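Aminoglycoside N(3)-acetyltransferase (Streptomyces griseus, PDB 7LAP) probably transfers an acetyl group to the 3-amino group of aminoglycoside antibiotics, as an enzyme of the antibiotic N-acetyltransferase family linked to resistance. Local coordinates at residues B[189-201]-B[276-289]. Numbering follows the deposited sequence.
Sequences LLHHAEALAQAPG and AVEFGVRWIEEHLN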
ATOM      1  N   LEU B 189      -4.854   2.816 -21.664  1.00 45.65           N
ATOM      2  CA  LEU B 189      -4.953   2.222 -22.986  1.00 45.70           C
ATOM      3  C   LEU B 189      -4.599   3.203 -24.106  1.00 43.69           C
ATOM      4  O   LEU B 189      -4.164   2.785 -25.175  1.00 47.74           O
ATOM      5  CB  LEU B 189      -6.364   1.667 -23.172  1.00 48.02           C
ATOM      6  CG  LEU B 189      -6.656   1.066 -24.549  1.00 47.54           C
ATOM      7  CD1 LEU B 189      -5.746  -0.125 -24.810  1.00 44.56           C
ATOM      8  CD2 LEU B 189      -8.140   0.702 -24.675  1.00 49.47           C
ATOM      9  N   LEU B 190      -4.772   4.510 -23.887  1.00 46.55           N
ATOM     10  CA  LEU B 190      -4.424   5.472 -24.928  1.00 47.25           C
ATOM     11  C   LEU B 190      -2.914   5.622 -25.116  1.00 49.55           C
ATOM     12  O   LEU B 190      -2.491   6.251 -26.094  1.00 51.68           O
ATOM     13  CB  LEU B 190      -5.057   6.835 -24.622  1.00 47.38           C
ATOM     14  CG  LEU B 190      -6.578   6.884 -24.826  1.00 49.57           C
ATOM     15  CD1 LEU B 190      -7.166   8.233 -24.402  1.00 48.65           C
ATOM     16  CD2 LEU B 190      -6.930   6.573 -26.270  1.00 48.29           C
ATOM     17  N   HIS B 191      -2.090   5.062 -24.220  1.00 46.37           N
ATOM     18  CA  HIS B 191      -0.663   4.973 -24.528  1.00 46.49           C
ATOM     19  C   HIS B 191      -0.406   3.957 -25.635  1.00 46.41           C
ATOM     20  O   HIS B 191       0.545   4.109 -26.403  1.00 49.90           O
ATOM     21  CB  HIS B 191       0.142   4.588 -23.284  1.00 45.46           C
ATOM     22  CG  HIS B 191       0.239   5.680 -22.267  1.00 50.49           C
ATOM     23  ND1 HIS B 191       0.596   6.974 -22.588  1.00 54.03           N
ATOM     24  CD2 HIS B 191       0.013   5.674 -20.932  1.00 49.88           C
ATOM     25  CE1 HIS B 191       0.583   7.719 -21.496  1.00 51.77           C
ATOM     26  NE2 HIS B 191       0.248   6.949 -20.476  1.00 52.65           N
ATOM     27  N   HIS B 192      -1.233   2.915 -25.725  1.00 45.82           N
ATOM     28  CA  HIS B 192      -1.163   1.994 -26.858  1.00 44.62           C
ATOM     29  C   HIS B 192      -1.551   2.702 -28.145  1.00 49.81           C
ATOM     30  O   HIS B 192      -0.938   2.472 -29.199  1.00 50.37           O
ATOM     31  CB  HIS B 192      -2.069   0.776 -26.604  1.00 43.49           C
ATOM     32  CG  HIS B 192      -2.075  -0.238 -27.708  1.00 46.17           C
ATOM     33  ND1 HIS B 192      -0.921  -0.798 -28.213  1.00 49.97           N
ATOM     34  CD2 HIS B 192      -3.095  -0.798 -28.403  1.00 48.15           C
ATOM     35  CE1 HIS B 192      -1.226  -1.665 -29.166  1.00 50.75           C
ATOM     36  NE2 HIS B 192      -2.538  -1.674 -29.313  1.00 49.70           N
ATOM     37  N   ALA B 193      -2.548   3.590 -28.077  1.00 50.78           N
ATOM     38  CA  ALA B 193      -2.868   4.425 -29.234  1.00 52.27           C
ATOM     39  C   ALA B 193      -1.675   5.288 -29.645  1.00 51.41           C
ATOM     40  O   ALA B 193      -1.347   5.386 -30.833  1.00 55.97           O
ATOM     41  CB  ALA B 193      -4.090   5.307 -28.943  1.00 46.12           C
ATOM     42  N   GLU B 194      -1.031   5.949 -28.679  1.00 51.83           N
ATOM     43  CA  GLU B 194       0.163   6.733 -29.001  1.00 52.70           C
ATOM     44  C   GLU B 194       1.234   5.867 -29.655  1.00 52.87           C
ATOM     45  O   GLU B 194       1.896   6.293 -30.610  1.00 56.22           O
ATOM     46  CB  GLU B 194       0.718   7.393 -27.740  1.00 51.69           C
ATOM     47  CG  GLU B 194      -0.120   8.545 -27.226  1.00 53.73           C
ATOM     48  CD  GLU B 194       0.449   9.162 -25.951  1.00 59.99           C
ATOM     49  OE1 GLU B 194       0.820   8.410 -25.009  1.00 60.26           O
ATOM     50  OE2 GLU B 194       0.531  10.411 -25.897  1.00 63.40           O
ATOM     51  N   ALA B 195       1.407   4.635 -29.168  1.00 54.84           N
ATOM     52  CA  ALA B 195       2.436   3.767 -29.733  1.00 56.62           C
ATOM     53  C   ALA B 195       2.138   3.398 -31.185  1.00 57.40           C
ATOM     54  O   ALA B 195       3.066   3.266 -31.987  1.00 62.10           O
ATOM     55  CB  ALA B 195       2.590   2.512 -28.879  1.00 53.81           C
ATOM     56  N   LEU B 196       0.860   3.248 -31.546  1.00 57.44           N
ATOM     57  CA  LEU B 196       0.472   2.912 -32.916  1.00 60.70           C
ATOM     58  C   LEU B 196       0.374   4.125 -33.836  1.00 63.05           C
ATOM     59  O   LEU B 196       0.492   3.970 -35.062  1.00 61.90           O
ATOM     60  CB  LEU B 196      -0.891   2.206 -32.937  1.00 60.33           C
ATOM     61  CG  LEU B 196      -1.071   0.915 -32.150  1.00 63.44           C
ATOM     62  CD1 LEU B 196      -2.526   0.447 -32.224  1.00 60.95           C
ATOM     63  CD2 LEU B 196      -0.115  -0.163 -32.662  1.00 65.68           C
ATOM     64  N   ALA B 197       0.138   5.315 -33.286  1.00 61.69           N
ATOM     65  CA  ALA B 197      -0.210   6.460 -34.115  1.00 63.60           C
ATOM     66  C   ALA B 197       0.993   6.958 -34.898  1.00 68.26           C
ATOM     67  O   ALA B 197       2.109   7.038 -34.371  1.00 69.20           O
ATOM     68  CB  ALA B 197      -0.781   7.593 -33.263  1.00 60.41           C
ATOM     69  N   GLN B 198       0.753   7.305 -36.165  1.00 70.60           N
ATOM     70  CA  GLN B 198       1.788   7.810 -37.055  1.00 76.74           C
ATOM     71  C   GLN B 198       1.543   9.287 -37.329  1.00 78.29           C
ATOM     72  O   GLN B 198       0.542   9.651 -37.953  1.00 80.42           O
ATOM     73  CB  GLN B 198       1.838   7.011 -38.362  1.00 83.34           C
ATOM     74  CG  GLN B 198       2.436   5.610 -38.201  1.00 87.84           C
ATOM     75  CD  GLN B 198       3.663   5.597 -37.283  1.00 93.53           C
ATOM     76  OE1 GLN B 198       3.734   4.812 -36.325  1.00 95.16           O
ATOM     77  NE2 GLN B 198       4.625   6.478 -37.563  1.00 95.39           N
ATOM     78  N   ALA B 199       2.466  10.128 -36.876  1.00 79.97           N
ATOM     79  CA  ALA B 199       2.362  11.570 -37.040  1.00 84.30           C
ATOM     80  C   ALA B 199       3.721  12.166 -36.728  1.00 89.40           C
ATOM     81  O   ALA B 199       4.478  11.585 -35.942  1.00 86.68           O
ATOM     82  CB  ALA B 199       1.283  12.159 -36.117  1.00 82.18           C
ATOM     83  N   PRO B 200       4.065  13.308 -37.317  1.00100.89           N
ATOM     84  CA  PRO B 200       5.391  13.885 -37.076  1.00103.43           C
ATOM     85  C   PRO B 200       5.531  14.385 -35.646  1.00 99.93           C
ATOM     86  O   PRO B 200       4.556  14.775 -34.997  1.00 96.42           O
ATOM     87  CB  PRO B 200       5.458  15.043 -38.077  1.00109.17           C
ATOM     88  CG  PRO B 200       4.032  15.459 -38.242  1.00110.15           C
ATOM     89  CD  PRO B 200       3.234  14.179 -38.173  1.00106.27           C
ATOM     90  N   GLY B 201       6.768  14.365 -35.159  1.00 97.04           N
ATOM     91  CA  GLY B 201       7.063  14.866 -33.833  1.00 93.27           C
ATOM     92  C   GLY B 201       6.869  13.881 -32.706  1.00 85.25           C
ATOM     93  O   GLY B 201       6.632  14.304 -31.571  1.00 84.15           O
ATOM     94  N   ALA B 276     -12.124   2.109 -28.750  1.00 47.06           N
ATOM     95  CA  ALA B 276     -11.463   3.229 -28.084  1.00 46.70           C
ATOM     96  C   ALA B 276     -10.065   3.467 -28.644  1.00 47.96           C
ATOM     97  O   ALA B 276      -9.674   4.614 -28.879  1.00 46.67           O
ATOM     98  CB  ALA B 276     -11.401   2.988 -26.578  1.00 43.44           C
ATOM     99  N   VAL B 277      -9.301   2.397 -28.869  1.00 50.43           N
ATOM    100  CA  VAL B 277      -7.973   2.542 -29.457  1.00 49.32           C
ATOM    101  C   VAL B 277      -8.084   3.004 -30.899  1.00 53.88           C
ATOM    102  O   VAL B 277      -7.363   3.914 -31.334  1.00 54.50           O
ATOM    103  CB  VAL B 277      -7.184   1.220 -29.357  1.00 51.71           C
ATOM    104  CG1 VAL B 277      -6.092   1.186 -30.404  1.00 54.02           C
ATOM    105  CG2 VAL B 277      -6.565   1.107 -28.017  1.00 53.71           C
ATOM    106  N   GLU B 278      -8.968   2.376 -31.671  1.00 55.87           N
ATOM    107  CA  GLU B 278      -9.198   2.829 -33.041  1.00 62.74           C
ATOM    108  C   GLU B 278      -9.547   4.319 -33.079  1.00 60.49           C
ATOM    109  O   GLU B 278      -9.005   5.076 -33.888  1.00 60.11           O
ATOM    110  CB  GLU B 278     -10.308   1.992 -33.665  1.00 71.80           C
ATOM    111  CG  GLU B 278     -10.822   2.482 -35.000  1.00 84.98           C
ATOM    112  CD  GLU B 278     -11.894   1.560 -35.545  1.00 94.99           C
ATOM    113  OE1 GLU B 278     -12.753   1.103 -34.749  1.00 97.34           O
ATOM    114  OE2 GLU B 278     -11.872   1.278 -36.759  1.00100.87           O
ATOM    115  N   PHE B 279     -10.429   4.765 -32.182  1.00 57.13           N
ATOM    116  CA  PHE B 279     -10.761   6.184 -32.146  1.00 57.56           C
ATOM    117  C   PHE B 279      -9.544   7.020 -31.775  1.00 57.64           C
ATOM    118  O   PHE B 279      -9.320   8.095 -32.346  1.00 59.05           O
ATOM    119  CB  PHE B 279     -11.903   6.433 -31.155  1.00 53.86           C
ATOM    120  CG  PHE B 279     -12.386   7.857 -31.127  1.00 56.33           C
ATOM    121  CD1 PHE B 279     -11.745   8.809 -30.334  1.00 52.64           C
ATOM    122  CD2 PHE B 279     -13.494   8.244 -31.889  1.00 55.75           C
ATOM    123  CE1 PHE B 279     -12.196  10.132 -30.305  1.00 55.40           C
ATOM    124  CE2 PHE B 279     -13.949   9.566 -31.871  1.00 58.17           C
ATOM    125  CZ  PHE B 279     -13.297  10.516 -31.079  1.00 57.49           C
ATOM    126  N   GLY B 280      -8.758   6.554 -30.801  1.00 55.66           N
ATOM    127  CA  GLY B 280      -7.663   7.365 -30.305  1.00 49.03           C
ATOM    128  C   GLY B 280      -6.586   7.567 -31.353  1.00 54.46           C
ATOM    129  O   GLY B 280      -6.071   8.677 -31.530  1.00 55.86           O
ATOM    130  N   VAL B 281      -6.249   6.509 -32.086  1.00 56.44           N
ATOM    131  CA  VAL B 281      -5.198   6.659 -33.082  1.00 59.23           C
ATOM    132  C   VAL B 281      -5.672   7.560 -34.212  1.00 62.32           C
ATOM    133  O   VAL B 281      -4.921   8.407 -34.703  1.00 65.89           O
ATOM    134  CB  VAL B 281      -4.743   5.280 -33.585  1.00 63.63           C
ATOM    135  CG1 VAL B 281      -3.978   4.559 -32.508  1.00 59.46           C
ATOM    136  CG2 VAL B 281      -5.919   4.463 -33.971  1.00 69.78           C
ATOM    137  N   ARG B 282      -6.938   7.427 -34.609  1.00 64.95           N
ATOM    138  CA  ARG B 282      -7.469   8.302 -35.645  1.00 70.07           C
ATOM    139  C   ARG B 282      -7.527   9.747 -35.161  1.00 70.24           C
ATOM    140  O   ARG B 282      -7.265  10.683 -35.925  1.00 71.10           O
ATOM    141  CB  ARG B 282      -8.848   7.822 -36.093  1.00 71.78           C
ATOM    142  CG  ARG B 282      -9.524   8.759 -37.090  1.00 80.81           C
ATOM    143  CD  ARG B 282     -10.615   8.035 -37.851  1.00 90.62           C
ATOM    144  NE  ARG B 282     -11.460   7.328 -36.897  1.00 97.85           N
ATOM    145  CZ  ARG B 282     -12.444   7.897 -36.205  1.00101.98           C
ATOM    146  NH1 ARG B 282     -12.739   9.184 -36.392  1.00105.98           N
ATOM    147  NH2 ARG B 282     -13.145   7.175 -35.335  1.00 98.99           N
ATOM    148  N   TRP B 283      -7.842   9.948 -33.885  1.00 69.25           N
ATOM    149  CA  TRP B 283      -7.806  11.297 -33.332  1.00 68.32           C
ATOM    150  C   TRP B 283      -6.406  11.889 -33.443  1.00 67.13           C
ATOM    151  O   TRP B 283      -6.229  13.020 -33.910  1.00 67.64           O
ATOM    152  CB  TRP B 283      -8.274  11.269 -31.878  1.00 65.95           C
ATOM    153  CG  TRP B 283      -8.502  12.637 -31.303  1.00 68.02           C
ATOM    154  CD1 TRP B 283      -9.687  13.313 -31.226  1.00 67.78           C
ATOM    155  CD2 TRP B 283      -7.509  13.493 -30.727  1.00 67.61           C
ATOM    156  NE1 TRP B 283      -9.488  14.543 -30.643  1.00 69.66           N
ATOM    157  CE2 TRP B 283      -8.160  14.673 -30.323  1.00 69.02           C
ATOM    158  CE3 TRP B 283      -6.130  13.371 -30.511  1.00 66.01           C
ATOM    159  CZ2 TRP B 283      -7.481  15.731 -29.721  1.00 70.64           C
ATOM    160  CZ3 TRP B 283      -5.459  14.415 -29.910  1.00 66.49           C
ATOM    161  CH2 TRP B 283      -6.134  15.581 -29.519  1.00 68.49           C
ATOM    162  N   ILE B 284      -5.394  11.125 -33.036  1.00 65.30           N
ATOM    163  CA  ILE B 284      -4.033  11.645 -33.020  1.00 64.01           C
ATOM    164  C   ILE B 284      -3.538  11.902 -34.431  1.00 69.22           C
ATOM    165  O   ILE B 284      -2.887  12.917 -34.702  1.00 75.17           O
ATOM    166  CB  ILE B 284      -3.107  10.673 -32.267  1.00 59.84           C
ATOM    167  CG1 ILE B 284      -3.497  10.619 -30.790  1.00 56.57           C
ATOM    168  CG2 ILE B 284      -1.654  11.078 -32.463  1.00 59.81           C
ATOM    169  CD1 ILE B 284      -2.743   9.558 -30.012  1.00 56.33           C
ATOM    170  N   GLU B 285      -3.840  10.992 -35.356  1.00 68.58           N
ATOM    171  CA  GLU B 285      -3.334  11.147 -36.711  1.00 71.25           C
ATOM    172  C   GLU B 285      -4.038  12.277 -37.444  1.00 77.94           C
ATOM    173  O   GLU B 285      -3.414  12.980 -38.252  1.00 79.25           O
ATOM    174  CB  GLU B 285      -3.474   9.827 -37.457  1.00 71.22           C
ATOM    175  CG  GLU B 285      -2.513   8.784 -36.898  1.00 72.38           C
ATOM    176  CD  GLU B 285      -2.620   7.446 -37.587  1.00 75.50           C
ATOM    177  OE1 GLU B 285      -3.650   7.214 -38.257  1.00 78.57           O
ATOM    178  OE2 GLU B 285      -1.673   6.626 -37.460  1.00 74.10           O
ATOM    179  N   GLU B 286      -5.324  12.488 -37.167  1.00 79.66           N
ATOM    180  CA  GLU B 286      -6.011  13.567 -37.864  1.00 83.56           C
ATOM    181  C   GLU B 286      -5.635  14.926 -37.294  1.00 83.90           C
ATOM    182  O   GLU B 286      -5.386  15.865 -38.052  1.00 88.15           O
ATOM    183  CB  GLU B 286      -7.522  13.345 -37.830  1.00 85.95           C
ATOM    184  CG  GLU B 286      -7.926  12.152 -38.680  1.00 92.40           C
ATOM    185  CD  GLU B 286      -9.410  11.834 -38.626  1.00 97.35           C
ATOM    186  OE1 GLU B 286     -10.100  12.290 -37.684  1.00 97.55           O
ATOM    187  OE2 GLU B 286      -9.881  11.109 -39.531  1.00100.66           O
ATOM    188  N   HIS B 287      -5.540  15.048 -35.971  1.00 80.62           N
ATOM    189  CA  HIS B 287      -5.172  16.343 -35.412  1.00 83.23           C
ATOM    190  C   HIS B 287      -3.703  16.684 -35.659  1.00 87.23           C
ATOM    191  O   HIS B 287      -3.364  17.864 -35.809  1.00 90.19           O
ATOM    192  CB  HIS B 287      -5.498  16.379 -33.921  1.00 80.38           C
ATOM    193  CG  HIS B 287      -6.956  16.564 -33.634  1.00 82.85           C
ATOM    194  ND1 HIS B 287      -7.888  15.566 -33.831  1.00 82.87           N
ATOM    195  CD2 HIS B 287      -7.649  17.642 -33.191  1.00 82.67           C
ATOM    196  CE1 HIS B 287      -9.090  16.017 -33.510  1.00 81.60           C
ATOM    197  NE2 HIS B 287      -8.971  17.272 -33.116  1.00 81.39           N
ATOM    198  N   LEU B 288      -2.823  15.688 -35.740  1.00 87.61           N
ATOM    199  CA  LEU B 288      -1.396  15.965 -35.743  1.00 88.00           C
ATOM    200  C   LEU B 288      -0.707  15.789 -37.087  1.00 92.88           C
ATOM    201  O   LEU B 288       0.478  16.130 -37.194  1.00 94.89           O
ATOM    202  CB  LEU B 288      -0.687  15.092 -34.705  1.00 83.19           C
ATOM    203  CG  LEU B 288      -1.137  15.456 -33.298  1.00 81.00           C
ATOM    204  CD1 LEU B 288      -0.331  14.691 -32.286  1.00 77.19           C
ATOM    205  CD2 LEU B 288      -1.023  16.950 -33.076  1.00 82.20           C
ATOM    206  N   ASN B 289      -1.393  15.291 -38.114  1.00 98.16           N
ATOM    207  CA  ASN B 289      -0.695  15.134 -39.386  1.00 99.38           C
ATOM    208  C   ASN B 289      -0.906  16.311 -40.321  1.00110.89           C
ATOM    209  O   ASN B 289       0.025  16.692 -41.046  1.00115.73           O
ATOM    210  CB  ASN B 289      -1.112  13.840 -40.077  1.00 95.47           C
ATOM    211  CG  ASN B 289      -0.186  12.695 -39.739  1.00 92.35           C
ATOM    212  OD1 ASN B 289       0.950  12.648 -40.214  1.00 92.69           O
ATOM    213  ND2 ASN B 289      -0.653  11.774 -38.890  1.00 86.24           N
TER
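Val-277 fits its CG2 methyl against the branch of Leu-189, 3.5 Å from CG. Its CG1 lies anti to the backbone N (chi1 158°), a torsion that turns CG2 to Leu-189 and CG1 to Leu-196 CD1, with both methyls near His-192 CD2. One turn on, Val-281 CG1 rests on Ala-193, 3.6 Å from CB, a small residue that lets the helix axes approach to 8.5 Å at a crossing angle of -48°. Gly-280 adds to this closeness: having no side chain, it lets Leu-190 CD2 come to 4.2 Å from its CA. Ile-284 continues the apolar row, with CG2 on Ala-197 CB at 3.7 Å and CD1 across the CG of Glu-194, whose carboxylate is hydrogen-bonded to His-191 ND1 and, outside the contact, to Tyr-234. Further along, Ala-199 CB packs on Leu-288 CB.

Past helix 189-196 the chain extends, and polar side chains of helix 273-289 join in. Glu-285, its chain extended beyond CG, offers the anti lone pair of OE2 to Gln-198 N (2.8 Å). Asn-289 ND2 reaches Gln-198 O at 2.6 Å, in the amide plane, and also donates to Glu-285 O, so both bonds fix the amide's rotation.

Apolar packing thus runs the length of the contact, and two side-chain bonds to the N and O of Gln-198 add a tether for the loop leading to strand 204-213.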